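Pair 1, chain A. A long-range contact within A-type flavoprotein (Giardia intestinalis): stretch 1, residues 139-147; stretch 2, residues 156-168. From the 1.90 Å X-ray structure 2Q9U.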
# COMPACT_ATOMS: atom_id res chain seq x y z
N GLY A 139 9.82 -49.42 -3.78
CA GLY A 139 9.22 -50.52 -3.00
C GLY A 139 8.05 -51.10 -3.75
O GLY A 139 8.22 -51.67 -4.83
N LYS A 140 6.86 -50.96 -3.17
CA LYS A 140 5.61 -51.28 -3.86
C LYS A 140 5.42 -50.36 -5.07
O LYS A 140 4.84 -50.77 -6.08
CB LYS A 140 4.41 -51.16 -2.90
CG LYS A 140 4.54 -52.07 -1.71
CD LYS A 140 3.22 -52.74 -1.35
CE LYS A 140 3.46 -54.22 -1.00
NZ LYS A 140 3.99 -54.99 -2.19
N ARG A 141 5.94 -49.14 -4.97
CA ARG A 141 5.76 -48.15 -6.03
C ARG A 141 7.01 -48.00 -6.89
O ARG A 141 8.12 -48.35 -6.47
CB ARG A 141 5.34 -46.78 -5.44
CG ARG A 141 4.02 -46.80 -4.66
CD ARG A 141 3.75 -45.44 -4.00
NE ARG A 141 2.63 -45.44 -3.05
CZ ARG A 141 2.71 -45.88 -1.79
NH1 ARG A 141 3.84 -46.44 -1.34
NH2 ARG A 141 1.66 -45.80 -0.98
N THR A 142 6.82 -47.52 -8.11
CA THR A 142 7.92 -47.02 -8.92
C THR A 142 7.62 -45.56 -9.30
O THR A 142 6.46 -45.11 -9.24
CB THR A 142 8.13 -47.84 -10.19
OG1 THR A 142 6.98 -47.73 -11.05
CG2 THR A 142 8.39 -49.32 -9.85
N LEU A 143 8.67 -44.84 -9.67
CA LEU A 143 8.54 -43.45 -10.11
C LEU A 143 9.19 -43.24 -11.46
O LEU A 143 10.31 -43.75 -11.71
CB LEU A 143 9.20 -42.51 -9.09
CG LEU A 143 8.64 -42.50 -7.66
CD1 LEU A 143 9.46 -41.55 -6.82
CD2 LEU A 143 7.16 -42.10 -7.67
N LYS A 144 8.48 -42.51 -12.33
CA LYS A 144 8.96 -42.07 -13.64
C LYS A 144 9.09 -40.55 -13.64
O LYS A 144 8.48 -39.86 -12.81
CB LYS A 144 7.97 -42.49 -14.75
CG LYS A 144 7.59 -43.97 -14.70
CD LYS A 144 8.70 -44.87 -15.23
CE LYS A 144 8.73 -44.88 -16.76
NZ LYS A 144 9.80 -43.97 -17.20
N PHE A 145 9.83 -40.03 -14.62
CA PHE A 145 10.20 -38.62 -14.65
C PHE A 145 9.90 -38.08 -16.01
O PHE A 145 10.26 -38.68 -17.01
CB PHE A 145 11.68 -38.49 -14.24
CG PHE A 145 11.96 -39.16 -12.94
CD1 PHE A 145 11.64 -38.53 -11.74
CD2 PHE A 145 12.41 -40.50 -12.90
CE1 PHE A 145 11.85 -39.17 -10.52
CE2 PHE A 145 12.61 -41.15 -11.69
CZ PHE A 145 12.33 -40.49 -10.49
N ILE A 146 9.18 -36.98 -16.05
CA ILE A 146 8.77 -36.37 -17.31
C ILE A 146 9.36 -34.95 -17.38
O ILE A 146 8.82 -34.00 -16.76
CB ILE A 146 7.23 -36.30 -17.43
CG1 ILE A 146 6.57 -37.69 -17.30
CG2 ILE A 146 6.87 -35.62 -18.74
CD1 ILE A 146 5.03 -37.64 -17.05
N PRO A 147 10.48 -34.79 -18.11
CA PRO A 147 11.03 -33.45 -18.27
C PRO A 147 10.01 -32.59 -19.00
O PRO A 147 9.35 -33.04 -19.97
CB PRO A 147 12.29 -33.69 -19.12
CG PRO A 147 12.68 -35.13 -18.78
CD PRO A 147 11.32 -35.80 -18.80
N SER A 156 12.58 -27.85 -15.31
CA SER A 156 11.25 -28.24 -14.83
C SER A 156 10.93 -29.69 -15.22
O SER A 156 11.18 -30.12 -16.35
CB SER A 156 10.17 -27.29 -15.33
OG SER A 156 10.45 -25.97 -14.86
N THR A 157 10.37 -30.43 -14.27
CA THR A 157 10.13 -31.86 -14.43
C THR A 157 8.80 -32.17 -13.75
O THR A 157 8.43 -31.46 -12.79
CB THR A 157 11.25 -32.69 -13.70
OG1 THR A 157 12.54 -32.11 -13.95
CG2 THR A 157 11.25 -34.16 -14.15
N PHE A 158 8.09 -33.19 -14.23
CA PHE A 158 7.01 -33.84 -13.47
C PHE A 158 7.46 -35.25 -13.02
O PHE A 158 8.28 -35.89 -13.70
CB PHE A 158 5.75 -34.08 -14.31
CG PHE A 158 5.07 -32.84 -14.84
CD1 PHE A 158 5.33 -31.56 -14.33
CD2 PHE A 158 4.13 -32.99 -15.88
CE1 PHE A 158 4.65 -30.44 -14.85
CE2 PHE A 158 3.45 -31.87 -16.40
CZ PHE A 158 3.71 -30.59 -15.87
N THR A 159 6.91 -35.72 -11.91
CA THR A 159 7.16 -37.10 -11.44
C THR A 159 5.85 -37.87 -11.46
O THR A 159 4.80 -37.39 -11.02
CB THR A 159 7.83 -37.14 -10.04
OG1 THR A 159 9.07 -36.44 -10.08
CG2 THR A 159 8.10 -38.58 -9.56
N TYR A 160 5.91 -39.07 -12.02
CA TYR A 160 4.70 -39.84 -12.20
C TYR A 160 4.81 -41.20 -11.50
O TYR A 160 5.82 -41.89 -11.63
CB TYR A 160 4.43 -40.01 -13.70
CG TYR A 160 3.28 -40.96 -13.96
CD1 TYR A 160 1.97 -40.60 -13.61
CD2 TYR A 160 3.49 -42.23 -14.53
CE1 TYR A 160 0.90 -41.48 -13.82
CE2 TYR A 160 2.41 -43.10 -14.76
CZ TYR A 160 1.14 -42.72 -14.41
OH TYR A 160 0.07 -43.57 -14.62
N CYS A 161 3.79 -41.56 -10.72
CA CYS A 161 3.77 -42.88 -10.10
C CYS A 161 2.73 -43.76 -10.79
O CYS A 161 1.54 -43.53 -10.65
CB CYS A 161 3.49 -42.77 -8.60
SG CYS A 161 3.31 -44.43 -7.80
N PRO A 162 3.19 -44.77 -11.56
CA PRO A 162 2.28 -45.63 -12.33
C PRO A 162 1.33 -46.48 -11.50
O PRO A 162 0.22 -46.75 -11.96
CB PRO A 162 3.24 -46.54 -13.14
CG PRO A 162 4.57 -45.87 -13.08
CD PRO A 162 4.61 -45.13 -11.78
N GLU A 163 1.76 -46.93 -10.31
CA GLU A 163 0.92 -47.82 -9.46
C GLU A 163 -0.27 -47.10 -8.86
O GLU A 163 -1.36 -47.67 -8.80
CB GLU A 163 1.72 -48.50 -8.34
CG GLU A 163 2.84 -49.45 -8.82
CD GLU A 163 4.06 -48.70 -9.29
OE1 GLU A 163 4.20 -47.52 -8.87
OE2 GLU A 163 4.87 -49.26 -10.06
N ASP A 164 -0.05 -45.87 -8.40
CA ASP A 164 -1.09 -45.07 -7.76
C ASP A 164 -1.74 -44.03 -8.69
O ASP A 164 -2.72 -43.38 -8.31
CB ASP A 164 -0.53 -44.41 -6.50
CG ASP A 164 -0.21 -45.42 -5.39
OD1 ASP A 164 -0.52 -46.62 -5.58
OD2 ASP A 164 0.34 -45.03 -4.35
N LYS A 165 -1.18 -43.88 -9.90
CA LYS A 165 -1.71 -43.00 -10.95
C LYS A 165 -1.61 -41.54 -10.49
O LYS A 165 -2.53 -40.73 -10.70
CB LYS A 165 -3.16 -43.37 -11.33
CG LYS A 165 -3.39 -44.90 -11.65
CD LYS A 165 -2.56 -45.39 -12.86
CE LYS A 165 -2.84 -46.86 -13.20
NZ LYS A 165 -2.31 -47.78 -12.11
N ILE A 166 -0.48 -41.22 -9.86
CA ILE A 166 -0.23 -39.87 -9.33
C ILE A 166 0.73 -39.11 -10.22
O ILE A 166 1.83 -39.59 -10.52
CB ILE A 166 0.42 -39.89 -7.94
CG1 ILE A 166 -0.37 -40.73 -6.94
CG2 ILE A 166 0.56 -38.45 -7.39
CD1 ILE A 166 0.53 -41.24 -5.80
N LEU A 167 0.35 -37.89 -10.58
CA LEU A 167 1.28 -36.99 -11.22
C LEU A 167 1.70 -35.93 -10.20
O LEU A 167 0.86 -35.13 -9.73
CB LEU A 167 0.63 -36.33 -12.44
CG LEU A 167 1.55 -35.39 -13.23
CD1 LEU A 167 2.69 -36.16 -13.91
CD2 LEU A 167 0.79 -34.53 -14.27
N PHE A 168 2.97 -35.91 -9.83
CA PHE A 168 3.50 -34.81 -9.00
C PHE A 168 3.93 -33.73 -9.97
O PHE A 168 4.98 -33.86 -10.64
CB PHE A 168 4.68 -35.30 -8.16
CG PHE A 168 4.32 -36.35 -7.14
CD1 PHE A 168 3.80 -35.99 -5.89
CD2 PHE A 168 4.52 -37.70 -7.42
CE1 PHE A 168 3.46 -36.96 -4.94
CE2 PHE A 168 4.20 -38.67 -6.47
CZ PHE A 168 3.67 -38.31 -5.24

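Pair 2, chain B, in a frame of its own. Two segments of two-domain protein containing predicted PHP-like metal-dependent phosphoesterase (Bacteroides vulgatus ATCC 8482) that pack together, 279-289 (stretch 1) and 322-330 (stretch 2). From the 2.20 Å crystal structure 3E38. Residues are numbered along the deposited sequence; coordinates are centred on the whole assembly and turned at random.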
# COMPACT_ATOMS: atom_id res chain seq x y z
N ASP B 279 1.78 13.20 -12.29
CA ASP B 279 2.07 12.03 -11.45
C ASP B 279 3.49 12.16 -10.88
O ASP B 279 3.97 11.32 -10.12
CB ASP B 279 1.99 10.72 -12.24
CG ASP B 279 0.59 10.20 -12.44
OD1 ASP B 279 -0.33 10.69 -11.75
OD2 ASP B 279 0.43 9.28 -13.28
N LEU B 280 4.13 13.25 -11.27
CA LEU B 280 5.50 13.52 -10.88
C LEU B 280 5.61 14.50 -9.75
O LEU B 280 5.10 15.61 -9.81
CB LEU B 280 6.29 14.14 -12.05
CG LEU B 280 6.31 13.59 -13.48
CD1 LEU B 280 7.48 14.24 -14.29
CD2 LEU B 280 6.44 12.14 -13.45
N VAL B 281 6.37 14.10 -8.75
CA VAL B 281 6.64 14.95 -7.63
C VAL B 281 7.66 15.95 -8.15
O VAL B 281 8.50 15.63 -8.97
CB VAL B 281 7.25 14.24 -6.44
CG1 VAL B 281 8.69 13.85 -6.76
CG2 VAL B 281 7.19 15.18 -5.21
N LEU B 282 7.52 17.16 -7.66
CA LEU B 282 8.35 18.29 -8.09
C LEU B 282 8.99 18.90 -6.87
O LEU B 282 8.34 19.15 -5.89
CB LEU B 282 7.50 19.32 -8.86
CG LEU B 282 6.72 18.75 -10.06
CD1 LEU B 282 5.52 19.62 -10.46
CD2 LEU B 282 7.69 18.50 -11.26
N LYS B 283 10.28 19.14 -6.95
CA LYS B 283 11.00 19.65 -5.81
C LYS B 283 11.70 20.92 -6.16
O LYS B 283 12.60 20.93 -6.97
CB LYS B 283 12.01 18.60 -5.33
CG LYS B 283 11.36 17.27 -4.88
CD LYS B 283 12.42 16.24 -4.51
CE LYS B 283 11.86 14.85 -4.22
N LEU B 284 11.27 21.97 -5.47
CA LEU B 284 11.73 23.33 -5.68
C LEU B 284 12.63 23.79 -4.56
O LEU B 284 12.42 23.48 -3.39
CB LEU B 284 10.54 24.28 -5.74
CG LEU B 284 9.33 23.79 -6.52
CD1 LEU B 284 8.33 24.89 -6.67
CD2 LEU B 284 9.74 23.26 -7.89
N LYS B 285 13.68 24.48 -4.95
CA LYS B 285 14.65 25.02 -4.02
C LYS B 285 14.98 26.45 -4.42
O LYS B 285 15.38 26.70 -5.55
CB LYS B 285 15.92 24.15 -3.97
CG LYS B 285 17.03 24.67 -3.07
CD LYS B 285 18.19 23.68 -2.98
N LYS B 286 14.77 27.37 -3.49
CA LYS B 286 15.02 28.81 -3.72
C LYS B 286 16.43 29.04 -4.18
O LYS B 286 17.34 28.40 -3.70
CB LYS B 286 14.69 29.64 -2.46
CG LYS B 286 15.09 31.10 -2.52
CD LYS B 286 14.22 32.03 -1.61
CE LYS B 286 14.41 31.86 -0.13
NZ LYS B 286 13.42 32.72 0.60
N THR B 287 16.60 29.94 -5.14
CA THR B 287 17.92 30.30 -5.65
C THR B 287 18.13 31.80 -5.42
O THR B 287 17.33 32.44 -4.74
CB THR B 287 18.10 29.91 -7.14
OG1 THR B 287 17.11 30.56 -7.95
CG2 THR B 287 17.94 28.40 -7.34
N ALA B 288 19.20 32.33 -6.01
CA ALA B 288 19.55 33.75 -5.84
C ALA B 288 18.36 34.61 -6.18
O ALA B 288 17.66 34.37 -7.16
CB ALA B 288 20.81 34.18 -6.67
N HIS B 289 18.14 35.61 -5.37
CA HIS B 289 16.95 36.43 -5.51
C HIS B 289 17.08 37.70 -4.75
O HIS B 289 18.05 37.90 -4.02
CB HIS B 289 15.74 35.65 -4.98
CG HIS B 289 15.84 35.31 -3.52
ND1 HIS B 289 16.66 34.30 -3.05
CD2 HIS B 289 15.24 35.84 -2.43
CE1 HIS B 289 16.56 34.24 -1.73
NE2 HIS B 289 15.71 35.17 -1.33
N VAL B 322 10.62 35.39 -8.59
CA VAL B 322 10.56 34.30 -7.65
C VAL B 322 11.35 33.20 -8.32
O VAL B 322 10.85 32.51 -9.19
CB VAL B 322 9.11 33.92 -7.32
CG1 VAL B 322 9.06 32.71 -6.41
CG2 VAL B 322 8.42 35.13 -6.67
N ASN B 323 12.61 33.11 -7.90
CA ASN B 323 13.61 32.19 -8.44
C ASN B 323 13.86 30.93 -7.65
O ASN B 323 14.02 30.94 -6.42
CB ASN B 323 14.95 32.90 -8.55
CG ASN B 323 14.89 34.07 -9.49
OD1 ASN B 323 14.14 34.06 -10.47
ND2 ASN B 323 15.68 35.09 -9.20
N PHE B 324 13.94 29.85 -8.40
CA PHE B 324 14.18 28.54 -7.82
C PHE B 324 14.65 27.51 -8.81
O PHE B 324 14.43 27.57 -10.03
CB PHE B 324 12.91 28.03 -7.11
CG PHE B 324 11.69 27.99 -7.97
CD1 PHE B 324 11.45 26.93 -8.82
CD2 PHE B 324 10.76 29.02 -7.93
CE1 PHE B 324 10.31 26.88 -9.61
CE2 PHE B 324 9.62 28.98 -8.73
CZ PHE B 324 9.39 27.90 -9.57
N GLU B 325 15.35 26.54 -8.25
CA GLU B 325 15.81 25.38 -9.02
C GLU B 325 14.79 24.23 -8.88
O GLU B 325 14.28 24.02 -7.80
CB GLU B 325 17.16 24.93 -8.49
CG GLU B 325 17.83 23.84 -9.24
CD GLU B 325 19.04 23.32 -8.48
OE1 GLU B 325 19.27 23.83 -7.37
OE2 GLU B 325 19.74 22.39 -8.96
N VAL B 326 14.46 23.53 -9.97
CA VAL B 326 13.61 22.33 -9.85
C VAL B 326 14.64 21.25 -9.77
O VAL B 326 15.07 20.71 -10.79
CB VAL B 326 12.69 22.06 -11.03
CG1 VAL B 326 11.78 20.80 -10.71
CG2 VAL B 326 11.87 23.32 -11.34
N THR B 327 14.99 20.93 -8.54
CA THR B 327 16.14 20.06 -8.21
C THR B 327 16.09 18.68 -8.83
O THR B 327 17.14 18.07 -9.02
CB THR B 327 16.34 19.89 -6.65
OG1 THR B 327 15.20 19.23 -6.07
CG2 THR B 327 16.58 21.23 -5.95
N ASN B 328 14.90 18.18 -9.13
CA ASN B 328 14.80 16.82 -9.66
C ASN B 328 14.58 16.79 -11.18
O ASN B 328 14.30 15.75 -11.75
CB ASN B 328 13.75 15.98 -8.91
CG ASN B 328 12.36 16.52 -9.03
OD1 ASN B 328 12.17 17.71 -8.96
ND2 ASN B 328 11.35 15.62 -9.12
N PHE B 329 14.67 17.95 -11.80
CA PHE B 329 14.63 18.09 -13.27
C PHE B 329 16.05 18.37 -13.68
O PHE B 329 16.48 19.53 -13.79
CB PHE B 329 13.71 19.20 -13.73
CG PHE B 329 12.26 18.74 -13.92
CD1 PHE B 329 11.76 17.67 -13.22
CD2 PHE B 329 11.42 19.42 -14.79
CE1 PHE B 329 10.46 17.27 -13.39
CE2 PHE B 329 10.12 19.02 -14.98
CZ PHE B 329 9.63 17.95 -14.27
N ILE B 330 16.77 17.27 -13.92
CA ILE B 330 18.22 17.33 -14.19
C ILE B 330 18.56 17.70 -15.62
O ILE B 330 18.26 16.95 -16.55
CB ILE B 330 18.90 16.02 -13.84
CG1 ILE B 330 18.52 15.57 -12.41
CG2 ILE B 330 20.41 16.19 -14.02
CD1 ILE B 330 18.95 16.57 -11.28
O HOH W 1 16.28 29.69 -10.46

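Both pairs place two antiparallel strands side by side and then bend the second chain, so that side chains from the bend reach the start of the first stretch; 14 central residues superpose with an RMSD of 0.9 Å on N, CA and C. The strand directions differ by 155° in pair 1 and 131° in pair 2, and the axes approach to 4.5 and 4.4 Å.

The center of the register is the same in both. Lys A144 and Tyr A160 form a hydrogen-bonded pair, with Lys A144 N to Tyr A160 O and Tyr A160 N to Lys A144 O both 2.8 Å. The matching residues, Lys B285 and Glu B325, repeat it: Lys B285 N donates to Glu B325 O at 2.9 Å, and Glu B325 N to Lys B285 O at 2.7 Å. The backbone supplies the bonds; the lysine is common to both, and its partner is Tyr A160 in one and Glu B325 in the other.

The clearest rule lies where the second chain leaves the strand. Glu A163 and Asn B328 match, both point toward the first strand, and each takes a backbone NH that the departing chain no longer pairs with a carbonyl. Glu A163 uses its carboxylate as a fork: OE1 accepts from Thr A142 N at 2.7 Å, nearly straight at 171°, while OE2 accepts from Thr A142 OG1 at 2.8 Å. Asn B328 meets the matching residue, Lys B283, with one acceptor, OD1, 3.1 Å from Lys B283 N. Its amide can also donate, and ND2 reaches Val B281 O at 2.9 Å. Thus an acid clamps the backbone and side chain of one residue, whereas an amide imitates a strand's edge, accepting from one residue and donating to another.

The residue before differs in a consequential way. Thr B327 N donates to Lys B283 O at 2.9 Å; Pro A162 has no NH to offer, and its CD instead packs 3.1 Å from Thr A142 O.

The next match, Asp A164 with Phe B329, exchanges charge for grease. Arg A141 NE forms a salt bridge with Asp A164 OD2 at 2.7 Å, the acid lying at the edge of the guanidinium. At the same two positions in pair 2, Leu B282 CD2 packs against Phe B329 CZ at 3.6 Å. Both partners differ, on backbones whose CA atoms superpose to 1.2 Å and 0.6 Å.

Leu A143 and Leu B284 nearly coincide, with side-chain centers 0.5 Å apart. Leu A143 CD2 meets Cys A161 CB at 3.8 Å; Leu B284 CD2 meets Val B326 CG2 at 4.1 Å and Phe B324 CE1 at 4.0 Å, while its CD1 lies over one face of that ring.

Toward the other end the pairs part. Ile A146 N still donates to Phe A158 O at 2.7 Å, and Thr B287 N to Asn B323 O at 3.0 Å. In pair 1 Phe A158 N returns a bond to Ile A146 O at 2.8 Å, and Ile A146 CB packs on Phe A158 CB at 4.1 Å. In pair 2 the side chain of Asn B323 reaches Ala B288, a residue with no match in pair 1, through ND2 to Ala B288 O at 2.9 Å.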